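Putative cell adhesion protein (Bacteroides eggerthii, PDB 4GPV) probably serves as a FimA-like pilus subunit, a building block of surface fibres thought to take part in cell adhesion. Local coordinates at residues A[19-24]-A[74-79]; A[51-56]-A[63-68]; A[157-162]-A[248-253]; A[200-205]-A[293-298]. All blocks are in the same frame, centred on the assembly; numbering follows the deposited sequence. Where two conformers were deposited one is given.

Contact 1: residues A[19-24]-A[74-79]; sequences LTIKLK and ATITTG
The carbonyl oxygen of L19 is approached by two donors from the facing strand: the amide N of I76 at 2.8 Å, in a nearly straight bond (175°), and the weaker CA-H of T75. The oxygen of A74 is treated alike, taking the amide of I21 at 2.8 Å while CA of T20 comes up beside it. L19 N to I76 O and A74 N to I21 O complete two reciprocal pairs, and T20 with T75 forms the non-hydrogen-bonded pair between them. The case illustrates how an antiparallel register sorts side chains by chemistry. L19, I21, A74 and I76 share one face, where the main diagonal contact is I21 CG1 to I76 CD1 at 3.8 Å, two chains crossing obliquely; CG1 of I21 lies anti to its own carbonyl carbon (chi1 -44°), beside the backbone N. The directly paired residues stay further apart, CB of I21 standing 4.4 Å from CB of A74. This apolar face lies against L54, Y50 and V52 of strand 50-56 and against Y66. The opposite face carries the two threonines, whose hydroxyls are joined through one water, 2.6 Å from T20 OG1 and 2.9 Å from T75 OG1. Along its other edge, strand 18-24 runs parallel to strand 146-169 and bonds to it through T20 and K22. The chemistry thus implies a two-sided ribbon: aliphatic groups cover the interior, a hydrated threonine pair faces outward, and the amides and carbonyls of the two hydrogen-bonded pairs, L19 with I76 and I21 with A74, satisfy each other.

Contact 2: residues A[51-56]-A[63-68]; sequences LVFLFR and CAPYEG
Strands 51-56 and 66-68 run antiparallel, their axes at 157°, and the reciprocal amide bonds of V52 and Y66, each 2.9 Å between V52 N and Y66 O and between Y66 N and V52 O, anchor this beta hairpin. CB of V52 lies 4.1 Å from CB of Y66; with CG of Y66 anti to its backbone N (chi1 176°), the tyrosine ring is carried to where V52 CG2 meets it obliquely at CD2. In the next pair L51 and E67 run alongside each other in the same direction, with L51 CD2 3.8 Å from E67 CG, while the carboxylate of E67 accepts a bond from the backbone N of L95. On the same face as L51, the ring of F53 carries P65: its CD2 is 3.6 Å from P65 CG, in an oblique meeting that also brings CE2 close. F100 and L109 meet the phenylalanine as well, so an alanine here would probably leave the proline ring without its aromatic mate and open a gap between it and these two residues. Proline brings no N-H to the strand, and waters bridge the gap next to it. One accepts from L54 N and donates to C63 O, 2.8 Å from each of those atoms, and a second donates to V52 O; the backbone of L54 then bonds directly to D62. Here L54 CD1 touches C63 SG at 3.9 Å. The hairpin is a worked example of water filling a break in a ladder, with apolar meetings of V52 with Y66, F53 with P65 and L54 with C63 spanning it.

Contact 3: residues A[157-162]-A[248-253]; sequences AAKIQL and HFYTFG
I160 and T251 form the tighter side of this pairing, CD1 of the isoleucine meeting CG2 of the threonine at 3.7 Å. A158 and F249 share that buried face, which L185, L263 and I293 help to cover. Beneath it run four backbone bonds, among them A158 N to T251 O at 2.9 Å (177°) and I160 N to F249 O at 2.8 Å. I160 O takes the amide of F249 and also a close approach from H248 CA at 3.0 Å. The antiparallel ladder belongs to the C-terminal domain of the FimA-like family, of the transthyretin clan, and strand 146-169 passes through it with strand 297-306 parallel on its other edge. On the reverse face K159 and Y250 are still buried but lie at a wider spacing, CD 4.0 Å from CE1, while K159 NZ makes salt bridges with E43 and D41. The solvent side is limited to the partly exposed Q161 and H248, which touch only through aliphatic carbons, CG to CB at 3.7 Å; the imidazole reaches Y250 OH by a weak bond. At the opposite end the F252 ring presents its edge, CD1, to A157 CA at 3.8 Å; an alanine in its place would probably leave A157 without this aromatic neighbour and open a gap beside it.

Contact 4: residues A[200-205]-A[293-298]; sequences EKVTQN and IEPGKS
The planar peptide group of I293 is touched by V202, its O lying 3.6 Å from V202 CG1. A second flat group, the carboxylate of E294, turns away from V202 and takes NZ of K297 at its OE2, on the syn side but 33° out of the plane, in a salt bridge of 2.9 Å. Beside them the puckered ring of P295 meets both neighbours, CD lying 3.7 Å from CG1 of V202 and CG 4.0 Å from CB of K201. Across the contact, then, one methyl does most of the work. CG1 of V202 lies anti to its own carbonyl carbon (chi1 -62°), which places it toward I293 O and P295 CD, and the valine side chain crosses the proline at about a right angle. K201 contributes just the root of its side chain; beyond CG the chain is extended and its tip leads away. No hydrogen bond joins the two segments, which makes the contact a useful example of a small apolar touch between a loop after a short helix and a type II turn. P295 and G296 are the central residues of that turn, from E294 to K297, and the glycine has the positive phi (72°) that suits it; the turn's own closing bond, K297 N to E294 O, is weak. V202 comes after the short, weakly bonded helix 198-201 and is bonded through its backbone to D255. The turn leads into strand 297-306, G296 bonding to A157 and to W338, so the contact sets the loop after the helix against a turn whose strand is flanked by strands 146-169 and 329-343.

The four contacts fall into two groups at separate places along an elongated, strand-rich chain. Contacts 1 and 2 have centres about 9 Å apart and touch directly, with strands 66-68 and 73-76 consecutive in sequence; the hairpin of contact 2 opens and closes between the two segments of contact 1. Contacts 3 and 4, about 10 Å apart at their centres, interleave along the chain and are joined by probable hydrogen bonds, A157 O to G296 N and G253 O to Q204 NE2. Between the groups the centres are about 26 to 31 Å apart. All four reach one mixed sheet, in which strand 146-169 neighbours both 18-24 and 297-306, giving the probable pilus subunit a long, interrupted strand shared by both regions.

Contact 1: residues A[19-24]-A[74-79]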
loop_
_atom_site.group_PDB
_atom_site.type_symbol
_atom_site.label_atom_id
_atom_site.label_comp_id
_atom_site.label_asym_id
_atom_site.label_seq_id
_atom_site.Cartn_x
_atom_site.Cartn_y
_atom_site.Cartn_z
ATOM N N LEU A 19 2.410 32.124 6.214
ATOM C CA LEU A 19 1.617 31.085 5.564
ATOM C C LEU A 19 0.991 30.217 6.629
ATOM O O LEU A 19 1.694 29.754 7.535
ATOM C CB LEU A 19 2.510 30.233 4.648
ATOM C CG LEU A 19 2.901 30.798 3.290
ATOM C CD1 LEU A 19 4.285 31.384 3.327
ATOM C CD2 LEU A 19 2.889 29.680 2.238
ATOM N N THR A 20 -0.331 30.028 6.546
ATOM C CA THR A 20 -1.071 29.170 7.475
ATOM C C THR A 20 -1.440 27.934 6.675
ATOM O O THR A 20 -2.111 28.056 5.648
ATOM C CB THR A 20 -2.280 29.914 8.072
ATOM O OG1 THR A 20 -1.821 31.093 8.731
ATOM C CG2 THR A 20 -3.060 29.050 9.062
ATOM N N ILE A 21 -0.940 26.767 7.108
ATOM C CA ILE A 21 -1.181 25.509 6.414
ATOM C C ILE A 21 -2.184 24.730 7.221
ATOM O O ILE A 21 -2.028 24.609 8.441
ATOM C CB ILE A 21 0.120 24.688 6.160
ATOM C CG1 ILE A 21 1.313 25.556 5.655
ATOM C CG2 ILE A 21 -0.147 23.436 5.254
ATOM C CD1 ILE A 21 1.269 26.086 4.169
ATOM N N LYS A 22 -3.235 24.264 6.559
ATOM C CA LYS A 22 -4.278 23.422 7.149
ATOM C C LYS A 22 -4.253 22.064 6.454
ATOM O O LYS A 22 -4.228 22.007 5.223
ATOM C CB LYS A 22 -5.681 24.050 7.013
ATOM C CG LYS A 22 -5.966 25.241 7.919
ATOM C CD LYS A 22 -7.407 25.710 7.693
ATOM C CE LYS A 22 -7.823 26.872 8.563
ATOM N NZ LYS A 22 -9.245 27.246 8.326
ATOM N N LEU A 23 -4.218 20.989 7.230
ATOM C CA LEU A 23 -4.224 19.641 6.655
ATOM C C LEU A 23 -5.590 19.028 6.792
ATOM O O LEU A 23 -6.240 19.186 7.826
ATOM C CB LEU A 23 -3.175 18.725 7.296
ATOM C CG LEU A 23 -1.747 19.287 7.392
ATOM C CD1 LEU A 23 -0.849 18.324 8.129
ATOM C CD2 LEU A 23 -1.179 19.641 6.012
ATOM N N LYS A 24 -6.049 18.342 5.740
ATOM C CA LYS A 24 -7.371 17.700 5.797
ATOM C C LYS A 24 -7.336 16.434 4.986
ATOM O O LYS A 24 -6.317 16.155 4.341
ATOM C CB LYS A 24 -8.484 18.659 5.316
ATOM C CG LYS A 24 -8.504 18.943 3.821
ATOM C CD LYS A 24 -9.736 19.767 3.391
ATOM C CE LYS A 24 -10.964 18.953 3.031
ATOM N NZ LYS A 24 -10.784 18.199 1.760
ATOM N N ALA A 74 -0.155 24.469 10.671
ATOM C CA ALA A 74 1.190 25.043 10.847
ATOM C C ALA A 74 1.198 26.525 10.468
ATOM O O ALA A 74 0.512 26.911 9.522
ATOM C CB ALA A 74 2.200 24.292 9.985
ATOM N N THR A 75 1.958 27.352 11.211
ATOM C CA THR A 75 2.160 28.761 10.890
ATOM C C THR A 75 3.631 28.881 10.481
ATOM O O THR A 75 4.526 28.668 11.306
ATOM C CB THR A 75 1.748 29.668 12.065
ATOM O OG1 THR A 75 0.388 29.401 12.393
ATOM C CG2 THR A 75 1.901 31.155 11.747
ATOM N N ILE A 76 3.879 29.172 9.197
ATOM C CA ILE A 76 5.239 29.260 8.689
ATOM C C ILE A 76 5.574 30.732 8.455
ATOM O O ILE A 76 4.854 31.411 7.716
ATOM C CB ILE A 76 5.422 28.392 7.415
ATOM C CG1 ILE A 76 5.188 26.881 7.725
ATOM C CG2 ILE A 76 6.813 28.619 6.804
ATOM C CD1 ILE A 76 4.981 25.980 6.513
ATOM N N THR A 77 6.666 31.226 9.074
ATOM C CA THR A 77 7.030 32.641 8.905
ATOM C C THR A 77 8.421 32.822 8.272
ATOM O O THR A 77 8.880 33.949 8.115
ATOM C CB THR A 77 6.995 33.369 10.261
ATOM O OG1 THR A 77 8.027 32.826 11.089
ATOM C CG2 THR A 77 5.641 33.269 10.950
ATOM N N THR A 78 9.079 31.721 7.912
ATOM C CA THR A 78 10.430 31.777 7.348
ATOM C C THR A 78 10.446 31.908 5.824
ATOM O O THR A 78 11.520 32.061 5.240
ATOM C CB THR A 78 11.198 30.522 7.765
ATOM O OG1 THR A 78 10.376 29.389 7.493
ATOM C CG2 THR A 78 11.591 30.560 9.240
ATOM N N GLY A 79 9.272 31.820 5.209
ATOM C CA GLY A 79 9.098 31.917 3.765
ATOM C C GLY A 79 8.780 33.305 3.256
ATOM O O GLY A 79 8.786 34.285 4.007
HETATM O O HOH W 1 -1.662 31.180 11.365
#

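Contact 2: residues A[51-56]-A[63-68]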
loop_
_atom_site.group_PDB
_atom_site.type_symbol
_atom_site.label_atom_id
_atom_site.label_comp_id
_atom_site.label_asym_id
_atom_site.label_seq_id
_atom_site.Cartn_x
_atom_site.Cartn_y
_atom_site.Cartn_z
ATOM N N LEU A 51 6.042 16.993 7.064
ATOM C CA LEU A 51 6.971 17.962 6.493
ATOM C C LEU A 51 6.208 18.839 5.515
ATOM O O LEU A 51 5.393 18.333 4.743
ATOM C CB LEU A 51 8.171 17.299 5.770
ATOM C CG LEU A 51 9.028 16.302 6.582
ATOM C CD1 LEU A 51 9.959 15.498 5.654
ATOM C CD2 LEU A 51 9.860 17.034 7.620
ATOM N N VAL A 52 6.511 20.125 5.502
ATOM C CA VAL A 52 5.921 21.065 4.535
ATOM C C VAL A 52 7.080 21.661 3.716
ATOM O O VAL A 52 8.027 22.223 4.283
ATOM C CB VAL A 52 5.034 22.204 5.144
ATOM C CG1 VAL A 52 4.386 23.070 4.052
ATOM C CG2 VAL A 52 3.968 21.663 6.098
ATOM N N PHE A 53 6.999 21.518 2.395
ATOM C CA PHE A 53 7.971 22.077 1.463
ATOM C C PHE A 53 7.302 23.198 0.693
ATOM O O PHE A 53 6.201 23.009 0.175
ATOM C CB PHE A 53 8.503 21.012 0.482
ATOM C CG PHE A 53 9.041 19.765 1.136
ATOM C CD1 PHE A 53 8.178 18.753 1.555
ATOM C CD2 PHE A 53 10.408 19.589 1.308
ATOM C CE1 PHE A 53 8.671 17.599 2.175
ATOM C CE2 PHE A 53 10.905 18.435 1.934
ATOM C CZ PHE A 53 10.036 17.452 2.365
ATOM N N LEU A 54 7.959 24.358 0.614
ATOM C CA LEU A 54 7.418 25.484 -0.125
ATOM C C LEU A 54 8.345 25.799 -1.278
ATOM O O LEU A 54 9.549 25.878 -1.066
ATOM C CB LEU A 54 7.251 26.726 0.771
ATOM C CG LEU A 54 6.286 26.601 1.952
ATOM C CD1 LEU A 54 6.388 27.852 2.869
ATOM C CD2 LEU A 54 4.876 26.432 1.479
ATOM N N PHE A 55 7.802 25.948 -2.495
ATOM C CA PHE A 55 8.655 26.221 -3.657
ATOM C C PHE A 55 8.252 27.459 -4.392
ATOM O O PHE A 55 7.070 27.774 -4.476
ATOM C CB PHE A 55 8.619 25.038 -4.640
ATOM C CG PHE A 55 9.157 23.769 -4.040
ATOM C CD1 PHE A 55 10.526 23.583 -3.880
ATOM C CD2 PHE A 55 8.300 22.770 -3.607
ATOM C CE1 PHE A 55 11.022 22.413 -3.295
ATOM C CE2 PHE A 55 8.798 21.597 -3.026
ATOM C CZ PHE A 55 10.150 21.426 -2.874
ATOM N N ARG A 56 9.246 28.133 -4.978
ATOM C CA ARG A 56 9.027 29.311 -5.807
ATOM C C ARG A 56 8.614 28.852 -7.231
ATOM O O ARG A 56 8.644 27.648 -7.517
ATOM C CB ARG A 56 10.274 30.198 -5.811
ATOM C CG ARG A 56 10.598 30.668 -4.406
ATOM C CD ARG A 56 11.789 31.593 -4.293
ATOM N NE ARG A 56 11.960 31.918 -2.880
ATOM C CZ ARG A 56 13.107 32.250 -2.300
ATOM N NH1 ARG A 56 14.210 32.405 -3.028
ATOM N NH2 ARG A 56 13.150 32.487 -1.000
ATOM N N CYS A 63 12.156 28.404 1.468
ATOM C CA CYS A 63 12.734 28.342 2.801
ATOM C C CYS A 63 13.011 26.878 3.134
ATOM O O CYS A 63 12.545 25.975 2.421
ATOM C CB CYS A 63 11.796 28.985 3.826
ATOM S SG CYS A 63 10.119 28.277 3.838
ATOM N N ALA A 64 13.734 26.636 4.248
ATOM C CA ALA A 64 14.009 25.260 4.692
ATOM C C ALA A 64 12.671 24.538 5.038
ATOM O O ALA A 64 11.739 25.168 5.533
ATOM C CB ALA A 64 14.954 25.271 5.900
ATOM N N PRO A 65 12.553 23.227 4.773
ATOM C CA PRO A 65 11.289 22.522 5.076
ATOM C C PRO A 65 10.856 22.612 6.539
ATOM O O PRO A 65 11.686 22.676 7.463
ATOM C CB PRO A 65 11.580 21.077 4.667
ATOM C CG PRO A 65 12.681 21.218 3.645
ATOM C CD PRO A 65 13.536 22.317 4.158
ATOM N N TYR A 66 9.544 22.710 6.739
ATOM C CA TYR A 66 8.932 22.811 8.059
ATOM C C TYR A 66 8.699 21.424 8.619
ATOM O O TYR A 66 8.114 20.564 7.934
ATOM C CB TYR A 66 7.601 23.592 7.975
ATOM C CG TYR A 66 6.848 23.668 9.282
ATOM C CD1 TYR A 66 7.124 24.670 10.214
ATOM C CD2 TYR A 66 5.896 22.708 9.617
ATOM C CE1 TYR A 66 6.451 24.729 11.435
ATOM C CE2 TYR A 66 5.234 22.747 10.844
ATOM C CZ TYR A 66 5.503 23.767 11.741
ATOM O OH TYR A 66 4.828 23.805 12.932
ATOM N N GLU A 67 9.121 21.209 9.866
ATOM C CA GLU A 67 8.905 19.929 10.547
ATOM C C GLU A 67 7.738 20.060 11.530
ATOM O O GLU A 67 7.848 20.768 12.544
ATOM C CB GLU A 67 10.177 19.485 11.286
ATOM C CG GLU A 67 11.341 19.146 10.382
ATOM C CD GLU A 67 12.535 18.655 11.167
ATOM O OE1 GLU A 67 13.330 19.508 11.621
ATOM O OE2 GLU A 67 12.659 17.424 11.363
ATOM N N GLY A 68 6.625 19.410 11.199
ATOM C CA GLY A 68 5.423 19.417 12.021
ATOM C C GLY A 68 5.316 18.195 12.903
ATOM O O GLY A 68 5.829 17.118 12.568
HETATM O O HOH W 2 8.413 25.238 4.617
HETATM O O HOH W 3 10.024 24.688 2.509
#

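Contact 3: residues A[157-162]-A[248-253]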
loop_
_atom_site.group_PDB
_atom_site.type_symbol
_atom_site.label_atom_id
_atom_site.label_comp_id
_atom_site.label_asym_id
_atom_site.label_seq_id
_atom_site.Cartn_x
_atom_site.Cartn_y
_atom_site.Cartn_z
ATOM N N ALA A 157 0.033 4.348 0.082
ATOM C CA ALA A 157 -0.207 2.912 -0.104
ATOM C C ALA A 157 -1.655 2.589 -0.525
ATOM O O ALA A 157 -2.541 3.448 -0.548
ATOM C CB ALA A 157 0.116 2.184 1.196
ATOM N N ALA A 158 -1.872 1.297 -0.810
ATOM C CA ALA A 158 -3.154 0.641 -0.999
ATOM C C ALA A 158 -3.306 -0.361 0.141
ATOM O O ALA A 158 -2.300 -0.789 0.737
ATOM C CB ALA A 158 -3.189 -0.073 -2.364
ATOM N N LYS A 159 -4.521 -0.787 0.415
ATOM C CA LYS A 159 -4.788 -1.768 1.446
ATOM C C LYS A 159 -5.495 -2.961 0.806
ATOM O O LYS A 159 -6.400 -2.765 -0.021
ATOM C CB LYS A 159 -5.677 -1.121 2.526
ATOM C CG LYS A 159 -5.989 -2.022 3.707
ATOM C CD LYS A 159 -6.694 -1.201 4.802
ATOM C CE LYS A 159 -8.161 -1.425 4.915
ATOM N NZ LYS A 159 -8.753 -0.585 5.999
ATOM N N ILE A 160 -5.088 -4.178 1.190
ATOM C CA ILE A 160 -5.727 -5.405 0.667
ATOM C C ILE A 160 -6.240 -6.200 1.860
ATOM O O ILE A 160 -5.435 -6.558 2.707
ATOM C CB ILE A 160 -4.733 -6.236 -0.196
ATOM C CG1 ILE A 160 -4.246 -5.420 -1.421
ATOM C CG2 ILE A 160 -5.396 -7.579 -0.657
ATOM C CD1 ILE A 160 -3.032 -6.055 -2.123
ATOM N N GLN A 161 -7.551 -6.514 1.905
ATOM C CA GLN A 161 -8.139 -7.308 2.990
ATOM C C GLN A 161 -8.557 -8.654 2.444
ATOM O O GLN A 161 -9.068 -8.713 1.327
ATOM C CB GLN A 161 -9.389 -6.610 3.572
ATOM C CG GLN A 161 -9.038 -5.454 4.494
ATOM C CD GLN A 161 -10.268 -4.681 4.898
ATOM O OE1 GLN A 161 -10.827 -3.900 4.123
ATOM N NE2 GLN A 161 -10.714 -4.899 6.115
ATOM N N LEU A 162 -8.427 -9.721 3.257
ATOM C CA LEU A 162 -8.823 -11.058 2.841
ATOM C C LEU A 162 -9.938 -11.598 3.721
ATOM O O LEU A 162 -9.821 -11.588 4.951
ATOM C CB LEU A 162 -7.593 -12.004 2.884
ATOM C CG LEU A 162 -7.858 -13.478 2.641
ATOM C CD1 LEU A 162 -8.404 -13.714 1.219
ATOM C CD2 LEU A 162 -6.603 -14.317 2.901
ATOM N N HIS A 248 -5.055 -8.151 6.674
ATOM C CA HIS A 248 -4.901 -7.157 5.636
ATOM C C HIS A 248 -3.408 -6.899 5.447
ATOM O O HIS A 248 -2.620 -7.158 6.363
ATOM C CB HIS A 248 -5.662 -5.866 5.989
ATOM C CG HIS A 248 -5.112 -5.129 7.159
ATOM N ND1 HIS A 248 -5.511 -5.427 8.438
ATOM C CD2 HIS A 248 -4.186 -4.139 7.201
ATOM C CE1 HIS A 248 -4.822 -4.620 9.228
ATOM N NE2 HIS A 248 -4.007 -3.827 8.524
ATOM N N PHE A 249 -3.045 -6.411 4.262
ATOM C CA PHE A 249 -1.679 -5.993 3.946
ATOM C C PHE A 249 -1.712 -4.604 3.374
ATOM O O PHE A 249 -2.682 -4.234 2.706
ATOM C CB PHE A 249 -1.031 -6.940 2.908
ATOM C CG PHE A 249 -0.765 -8.352 3.363
ATOM C CD1 PHE A 249 0.203 -8.621 4.332
ATOM C CD2 PHE A 249 -1.406 -9.423 2.756
ATOM C CE1 PHE A 249 0.466 -9.935 4.730
ATOM C CE2 PHE A 249 -1.115 -10.735 3.125
ATOM C CZ PHE A 249 -0.188 -10.987 4.110
ATOM N N TYR A 250 -0.661 -3.830 3.622
ATOM C CA TYR A 250 -0.460 -2.547 2.950
ATOM C C TYR A 250 0.540 -2.790 1.858
ATOM O O TYR A 250 1.523 -3.515 2.079
ATOM C CB TYR A 250 0.087 -1.462 3.912
ATOM C CG TYR A 250 -0.820 -1.240 5.086
ATOM C CD1 TYR A 250 -2.098 -0.702 4.918
ATOM C CD2 TYR A 250 -0.419 -1.589 6.369
ATOM C CE1 TYR A 250 -2.956 -0.534 6.007
ATOM C CE2 TYR A 250 -1.248 -1.384 7.468
ATOM C CZ TYR A 250 -2.519 -0.872 7.281
ATOM O OH TYR A 250 -3.325 -0.723 8.376
ATOM N N THR A 251 0.340 -2.178 0.693
ATOM C CA THR A 251 1.312 -2.386 -0.387
ATOM C C THR A 251 1.349 -1.143 -1.249
ATOM O O THR A 251 0.518 -0.263 -1.075
ATOM C CB THR A 251 0.934 -3.656 -1.208
ATOM O OG1 THR A 251 2.025 -3.972 -2.098
ATOM C CG2 THR A 251 -0.354 -3.485 -2.024
ATOM N N PHE A 252 2.283 -1.076 -2.178
ATOM C CA PHE A 252 2.300 0.079 -3.052
ATOM C C PHE A 252 1.701 -0.244 -4.457
ATOM O O PHE A 252 1.461 -1.413 -4.811
ATOM C CB PHE A 252 3.723 0.639 -3.182
ATOM C CG PHE A 252 4.238 1.283 -1.914
ATOM C CD1 PHE A 252 3.391 2.040 -1.097
ATOM C CD2 PHE A 252 5.580 1.191 -1.568
ATOM C CE1 PHE A 252 3.881 2.640 0.085
ATOM C CE2 PHE A 252 6.068 1.809 -0.396
ATOM C CZ PHE A 252 5.215 2.540 0.402
ATOM N N GLY A 253 1.472 0.811 -5.242
ATOM C CA GLY A 253 0.893 0.715 -6.577
ATOM C C GLY A 253 1.610 -0.277 -7.456
ATOM O O GLY A 253 2.826 -0.407 -7.378
#

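Contact 4: residues A[200-205]-A[293-298]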
loop_
_atom_site.group_PDB
_atom_site.type_symbol
_atom_site.label_atom_id
_atom_site.label_comp_id
_atom_site.label_asym_id
_atom_site.label_seq_id
_atom_site.Cartn_x
_atom_site.Cartn_y
_atom_site.Cartn_z
ATOM N N GLU A 200 3.331 6.894 -12.962
ATOM C CA GLU A 200 4.596 6.655 -12.256
ATOM C C GLU A 200 4.367 5.921 -10.933
ATOM O O GLU A 200 5.199 5.091 -10.548
ATOM C CB GLU A 200 5.325 7.976 -11.981
ATOM C CG GLU A 200 6.051 8.552 -13.198
ATOM C CD GLU A 200 6.537 9.994 -13.122
ATOM O OE1 GLU A 200 6.106 10.740 -12.214
ATOM O OE2 GLU A 200 7.315 10.397 -14.015
ATOM N N LYS A 201 3.250 6.235 -10.229
ATOM C CA LYS A 201 2.953 5.663 -8.914
ATOM C C LYS A 201 2.652 4.173 -8.944
ATOM O O LYS A 201 2.774 3.535 -7.888
ATOM C CB LYS A 201 1.783 6.402 -8.264
ATOM C CG LYS A 201 2.153 7.811 -7.813
ATOM C CD LYS A 201 0.917 8.523 -7.246
ATOM C CE LYS A 201 1.293 9.861 -6.637
ATOM N NZ LYS A 201 0.081 10.595 -6.193
ATOM N N VAL A 202 2.298 3.605 -10.130
ATOM C CA VAL A 202 1.964 2.171 -10.250
ATOM C C VAL A 202 3.022 1.398 -11.056
ATOM O O VAL A 202 2.802 0.230 -11.372
ATOM C CB VAL A 202 0.534 1.955 -10.837
ATOM C CG1 VAL A 202 -0.524 2.561 -9.906
ATOM C CG2 VAL A 202 0.399 2.536 -12.255
ATOM N N THR A 203 4.156 2.035 -11.376
ATOM C CA THR A 203 5.200 1.342 -12.132
ATOM C C THR A 203 6.202 0.746 -11.159
ATOM O O THR A 203 6.755 1.479 -10.339
ATOM C CB THR A 203 5.885 2.289 -13.123
ATOM O OG1 THR A 203 4.892 3.025 -13.838
ATOM C CG2 THR A 203 6.786 1.528 -14.097
ATOM N N GLN A 204 6.466 -0.567 -11.277
ATOM C CA GLN A 204 7.399 -1.263 -10.390
ATOM C C GLN A 204 8.309 -2.151 -11.171
ATOM O O GLN A 204 7.857 -2.782 -12.116
ATOM C CB GLN A 204 6.615 -2.133 -9.374
ATOM C CG GLN A 204 5.635 -1.345 -8.484
ATOM C CD GLN A 204 6.270 -0.541 -7.369
ATOM O OE1 GLN A 204 7.484 -0.547 -7.138
ATOM N NE2 GLN A 204 5.463 0.210 -6.670
ATOM N N ASN A 205 9.570 -2.270 -10.736
ATOM C CA ASN A 205 10.492 -3.224 -11.325
ATOM C C ASN A 205 11.248 -3.961 -10.205
ATOM O O ASN A 205 12.099 -4.797 -10.485
ATOM C CB ASN A 205 11.431 -2.558 -12.359
ATOM C CG ASN A 205 12.376 -1.506 -11.851
ATOM O OD1 ASN A 205 12.448 -1.178 -10.661
ATOM N ND2 ASN A 205 13.152 -0.960 -12.777
ATOM N N ILE A 293 -3.250 -2.849 -8.758
ATOM C CA ILE A 293 -3.222 -2.153 -7.470
ATOM C C ILE A 293 -2.925 -0.687 -7.674
ATOM O O ILE A 293 -1.900 -0.343 -8.247
ATOM C CB ILE A 293 -2.178 -2.793 -6.509
ATOM C CG1 ILE A 293 -2.457 -4.286 -6.228
ATOM C CG2 ILE A 293 -2.002 -1.980 -5.226
ATOM C CD1 ILE A 293 -3.799 -4.604 -5.490
ATOM N N GLU A 294 -3.795 0.178 -7.129
ATOM C CA GLU A 294 -3.626 1.628 -7.186
ATOM C C GLU A 294 -3.441 2.198 -5.801
ATOM O O GLU A 294 -4.114 1.729 -4.880
ATOM C CB GLU A 294 -4.875 2.294 -7.774
ATOM C CG GLU A 294 -5.213 1.961 -9.203
ATOM C CD GLU A 294 -6.411 2.795 -9.595
ATOM O OE1 GLU A 294 -6.277 4.041 -9.671
ATOM O OE2 GLU A 294 -7.519 2.220 -9.661
ATOM N N PRO A 295 -2.627 3.257 -5.635
ATOM C CA PRO A 295 -2.532 3.904 -4.319
ATOM C C PRO A 295 -3.870 4.485 -3.926
ATOM O O PRO A 295 -4.651 4.851 -4.810
ATOM C CB PRO A 295 -1.535 5.061 -4.533
ATOM C CG PRO A 295 -1.069 4.963 -5.895
ATOM C CD PRO A 295 -1.791 3.931 -6.655
ATOM N N GLY A 296 -4.150 4.554 -2.633
ATOM C CA GLY A 296 -5.389 5.176 -2.168
ATOM C C GLY A 296 -6.641 4.366 -2.440
ATOM O O GLY A 296 -7.745 4.920 -2.431
ATOM N N LYS A 297 -6.483 3.067 -2.704
ATOM C CA LYS A 297 -7.644 2.173 -2.881
ATOM C C LYS A 297 -7.564 1.078 -1.844
ATOM O O LYS A 297 -6.470 0.675 -1.422
ATOM C CB LYS A 297 -7.677 1.574 -4.304
ATOM C CG LYS A 297 -7.892 2.637 -5.389
ATOM C CD LYS A 297 -9.248 2.535 -6.054
ATOM C CE LYS A 297 -9.416 3.641 -7.075
ATOM N NZ LYS A 297 -9.930 3.140 -8.377
ATOM N N SER A 298 -8.728 0.569 -1.457
ATOM C CA SER A 298 -8.873 -0.461 -0.453
ATOM C C SER A 298 -9.571 -1.649 -1.125
ATOM O O SER A 298 -10.700 -1.509 -1.571
ATOM C CB SER A 298 -9.683 0.097 0.723
ATOM O OG SER A 298 -10.007 -0.914 1.670
#